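Side-chain contacts in Glucose/sorbosone dehydrogenases (Escherichia coli K12, PDB 2G8S), which is a calcium-containing beta-propeller protein of the glucose/sorbosone dehydrogenase family, built largely of antiparallel sheets joined by long loops: residues A156-L159 / D160-Q163; R168-D171 / Q172-P176. One frame throughout, in Å; residues are numbered along the deposited sequence.

How the contacts relate
Both contacts are local turns, set in the loops that enter and leave strand 165-170. This is the third strand of a four-stranded antiparallel sheet of the propeller, ordered 135-137, 142-147, 165-170, 191-194. Contact 1 comes first along the chain, in the loop after strand 142-147, and shapes the way into strand 165-170. Contact 2 follows and turns the chain as it leaves that strand toward strand 191-194. The centres of contacts 1 and 2 are about 18 Å apart. They do not touch. The side chain of A156 in contact 1 is about 9 Å from the bound calcium ion, but the listed calcium ligands, E223 and Y233, lie in neither contact.

Contact 1: A156-L159 / D160-Q163; sequences AQDL and DKLQ
The ammonium NZ of K161 is gripped by two carboxylates, those of D158 and D160. Its short bond runs to D158 OD2 at 2.8 Å, and NZ comes from above the carboxylate plane, 46° out of it. The second arm of the salt-bridge network is weak: NZ lies 3.3 Å from D160 OD1 and 3.4 Å from D160 OD2. K161 runs alongside D158, pointing the same way, and bends only at its last torsion (chi4 64°), which turns NZ toward the acids. The two carboxylate planes are 53° apart, and D160 OD1 sits 3.3 Å from D158 CB. The lysine charge probably offsets the closeness of the two acids: D158 OD2 and D160 OD1 are 4.5 Å apart.

The backbone beneath is a type I beta turn from D158 to K161, in the loop between strands 142-147 and 165-170 of the propeller. It is closed by K161 N to D158 O at 3.2 Å. K165 NZ, from the following strand, bonds to the carbonyl oxygens of D158, K161 and Q163, tying the loop from within. At the outer ends, A156 CA meets Q163 O in a CA-H...O contact of 3.4 Å, nearly straight at the hydrogen.

Contact 2: R168-D171 / Q172-P176; sequences RLTD and QGEIP
T170, P176 and Q172 carry this contact. The hydroxyl of T170 accepts two backbone N-H groups: E174 N at 3.1 Å from OG1 and Q172 N at 3.2 Å from OG1. Both bonds are moderately bent. The first torsion of T170 (chi1 71°) sets OG1 between its own backbone N and carbonyl carbon, facing the turn, while CG2 lies against the E174 carbonyl. The backbone of T170 adds two more bonds, N to E174 O at 2.8 Å and O to G173 N at 2.9 Å.

P176 packs against R168 at the other end. Its CB lies 3.3 Å from R168 NH2, meeting the guanidinium obliquely, and its CD rests 3.4 Å from R168 O. The guanidinium is held from outside by a salt bridge from NH2 to D178 and a cation-pi contact with Y142.

Q172 sits on the exposed side of the turn. Its chain lies beside D171, with CG 3.6 Å from D171 OD1, and the amide and carboxylate planes stand nearly perpendicular (87°). Its OE1 bonds to R82. L169 CD1 leans on G173, whose positive phi suits its place in a bulge.

Here strand 165-170 of the beta-propeller ends in a type I turn from T170 to G173, followed by a G1 bulge at G173. The T170 hydroxyl bonds the N-H of Q172, which makes an ST turn.

Contact 1: A156-L159 / D160-Q163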
loop_
_atom_site.group_PDB
_atom_site.type_symbol
_atom_site.label_atom_id
_atom_site.label_comp_id
_atom_site.label_asym_id
_atom_site.label_seq_id
_atom_site.Cartn_x
_atom_site.Cartn_y
_atom_site.Cartn_z
ATOM N N ALA A 156 -2.243 10.559 -14.794
ATOM C CA ALA A 156 -2.207 10.936 -13.381
ATOM C C ALA A 156 -2.705 12.369 -13.163
ATOM O O ALA A 156 -3.202 12.700 -12.088
ATOM C CB ALA A 156 -0.802 10.759 -12.807
ATOM N N GLN A 157 -2.558 13.218 -14.185
ATOM C CA GLN A 157 -3.004 14.607 -14.105
ATOM C C GLN A 157 -4.478 14.808 -14.486
ATOM O O GLN A 157 -5.041 15.882 -14.251
ATOM C CB GLN A 157 -2.132 15.488 -15.009
ATOM C CG GLN A 157 -0.697 15.626 -14.527
ATOM C CD GLN A 157 -0.612 16.384 -13.227
ATOM O OE1 GLN A 157 -1.095 17.512 -13.125
ATOM N NE2 GLN A 157 -0.006 15.768 -12.215
ATOM N N ASP A 158 -5.084 13.787 -15.085
ATOM C CA ASP A 158 -6.439 13.907 -15.634
ATOM C C ASP A 158 -7.473 13.628 -14.553
ATOM O O ASP A 158 -7.554 12.502 -14.057
ATOM C CB ASP A 158 -6.640 12.909 -16.773
ATOM C CG ASP A 158 -5.797 13.217 -18.003
ATOM O OD1 ASP A 158 -5.280 14.354 -18.119
ATOM O OD2 ASP A 158 -5.670 12.311 -18.860
ATOM N N LEU A 159 -8.281 14.632 -14.213
ATOM C CA LEU A 159 -9.266 14.469 -13.138
ATOM C C LEU A 159 -10.474 13.616 -13.520
ATOM O O LEU A 159 -11.247 13.221 -12.640
ATOM C CB LEU A 159 -9.706 15.823 -12.561
ATOM C CG LEU A 159 -8.604 16.647 -11.874
ATOM C CD1 LEU A 159 -9.167 17.961 -11.381
ATOM C CD2 LEU A 159 -7.955 15.902 -10.712
ATOM N N ASP A 160 -10.639 13.335 -14.816
ATOM C CA ASP A 160 -11.699 12.437 -15.289
ATOM C C ASP A 160 -11.316 10.952 -15.236
ATOM O O ASP A 160 -12.128 10.081 -15.567
ATOM C CB ASP A 160 -12.141 12.816 -16.713
ATOM C CG ASP A 160 -11.034 12.638 -17.754
ATOM O OD1 ASP A 160 -9.864 12.970 -17.477
ATOM O OD2 ASP A 160 -11.344 12.203 -18.889
ATOM N N LYS A 161 -10.086 10.670 -14.802
ATOM C CA LYS A 161 -9.542 9.309 -14.790
ATOM C C LYS A 161 -9.046 8.933 -13.402
ATOM O O LYS A 161 -8.506 9.768 -12.685
ATOM C CB LYS A 161 -8.394 9.177 -15.794
ATOM C CG LYS A 161 -8.814 9.455 -17.234
ATOM C CD LYS A 161 -7.697 9.175 -18.211
ATOM C CE LYS A 161 -8.026 9.702 -19.615
ATOM N NZ LYS A 161 -8.167 11.188 -19.639
ATOM N N LEU A 162 -9.197 7.664 -13.042
ATOM C CA LEU A 162 -8.815 7.229 -11.697
ATOM C C LEU A 162 -7.387 6.648 -11.636
ATOM O O LEU A 162 -7.009 5.966 -10.666
ATOM C CB LEU A 162 -9.876 6.291 -11.124
ATOM C CG LEU A 162 -11.169 7.025 -10.731
ATOM C CD1 LEU A 162 -12.334 6.040 -10.570
ATOM C CD2 LEU A 162 -10.975 7.855 -9.454
ATOM N N GLN A 163 -6.588 6.981 -12.651
ATOM C CA GLN A 163 -5.162 6.655 -12.689
ATOM C C GLN A 163 -4.351 7.650 -11.871
ATOM O O GLN A 163 -4.535 8.850 -12.004
ATOM C CB GLN A 163 -4.667 6.734 -14.133
ATOM C CG GLN A 163 -4.915 5.470 -14.929
ATOM C CD GLN A 163 -6.389 5.232 -15.197
ATOM O OE1 GLN A 163 -7.148 6.175 -15.431
ATOM N NE2 GLN A 163 -6.799 3.965 -15.161
#

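Contact 2: R168-D171 / Q172-P176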
loop_
_atom_site.group_PDB
_atom_site.type_symbol
_atom_site.label_atom_id
_atom_site.label_comp_id
_atom_site.label_asym_id
_atom_site.label_seq_id
_atom_site.Cartn_x
_atom_site.Cartn_y
_atom_site.Cartn_z
ATOM N N ARG A 168 -10.629 8.999 -1.753
ATOM C CA ARG A 168 -11.221 8.943 -0.416
ATOM C C ARG A 168 -12.693 8.606 -0.539
ATOM O O ARG A 168 -13.447 9.329 -1.197
ATOM C CB ARG A 168 -11.069 10.262 0.352
ATOM C CG ARG A 168 -11.453 10.099 1.828
ATOM C CD ARG A 168 -11.490 11.403 2.597
ATOM N NE ARG A 168 -12.634 12.231 2.225
ATOM C CZ ARG A 168 -13.289 13.055 3.046
ATOM N NH1 ARG A 168 -12.965 13.174 4.335
ATOM N NH2 ARG A 168 -14.287 13.765 2.561
ATOM N N LEU A 169 -13.082 7.505 0.093
ATOM C CA LEU A 169 -14.490 7.128 0.216
ATOM C C LEU A 169 -14.873 7.201 1.682
ATOM O O LEU A 169 -14.003 7.310 2.543
ATOM C CB LEU A 169 -14.710 5.701 -0.302
ATOM C CG LEU A 169 -14.292 5.454 -1.754
ATOM C CD1 LEU A 169 -14.561 4.017 -2.134
ATOM C CD2 LEU A 169 -14.999 6.407 -2.719
ATOM N N THR A 170 -16.169 7.149 1.982
ATOM C CA THR A 170 -16.564 6.903 3.368
ATOM C C THR A 170 -16.146 5.478 3.716
ATOM O O THR A 170 -15.827 4.669 2.828
ATOM C CB THR A 170 -18.092 7.026 3.596
ATOM O OG1 THR A 170 -18.761 5.911 2.985
ATOM C CG2 THR A 170 -18.620 8.343 3.042
ATOM N N ASP A 171 -16.182 5.156 5.004
ATOM C CA ASP A 171 -15.808 3.815 5.440
ATOM C C ASP A 171 -16.811 2.739 4.998
ATOM O O ASP A 171 -16.614 1.559 5.281
ATOM C CB ASP A 171 -15.528 3.778 6.955
ATOM C CG ASP A 171 -16.732 4.187 7.803
ATOM O OD1 ASP A 171 -17.863 4.245 7.278
ATOM O OD2 ASP A 171 -16.534 4.442 9.015
ATOM N N GLN A 172 -17.863 3.155 4.287
ATOM C CA GLN A 172 -18.837 2.232 3.680
ATOM C C GLN A 172 -18.660 2.114 2.164
ATOM O O GLN A 172 -19.362 1.338 1.494
ATOM C CB GLN A 172 -20.268 2.683 4.007
ATOM C CG GLN A 172 -20.593 2.701 5.501
ATOM C CD GLN A 172 -20.721 1.310 6.117
ATOM O OE1 GLN A 172 -20.946 0.318 5.423
ATOM N NE2 GLN A 172 -20.595 1.242 7.432
ATOM N N GLY A 173 -17.729 2.893 1.619
ATOM C CA GLY A 173 -17.470 2.884 0.185
ATOM C C GLY A 173 -18.302 3.872 -0.615
ATOM O O GLY A 173 -18.370 3.769 -1.839
ATOM N N GLU A 174 -18.925 4.826 0.074
ATOM C CA GLU A 174 -19.727 5.863 -0.582
ATOM C C GLU A 174 -18.869 7.089 -0.878
ATOM O O GLU A 174 -17.782 7.250 -0.314
ATOM C CB GLU A 174 -20.923 6.268 0.297
ATOM C CG GLU A 174 -21.833 5.109 0.697
ATOM C CD GLU A 174 -22.692 4.582 -0.446
ATOM O OE1 GLU A 174 -22.782 5.244 -1.505
ATOM O OE2 GLU A 174 -23.291 3.497 -0.280
ATOM N N ILE A 175 -19.356 7.951 -1.767
ATOM C CA ILE A 175 -18.654 9.198 -2.065
ATOM C C ILE A 175 -18.988 10.268 -1.023
ATOM O O ILE A 175 -20.171 10.616 -0.842
ATOM C CB ILE A 175 -18.970 9.701 -3.485
ATOM C CG1 ILE A 175 -18.603 8.617 -4.510
ATOM C CG2 ILE A 175 -18.241 11.026 -3.752
ATOM C CD1 ILE A 175 -19.061 8.903 -5.923
ATOM N N PRO A 176 -17.969 10.780 -0.305
ATOM C CA PRO A 176 -18.214 11.846 0.672
ATOM C C PRO A 176 -18.741 13.131 0.031
ATOM O O PRO A 176 -18.261 13.533 -1.041
ATOM C CB PRO A 176 -16.825 12.097 1.286
ATOM C CG PRO A 176 -16.050 10.858 1.001
ATOM C CD PRO A 176 -16.548 10.382 -0.331
#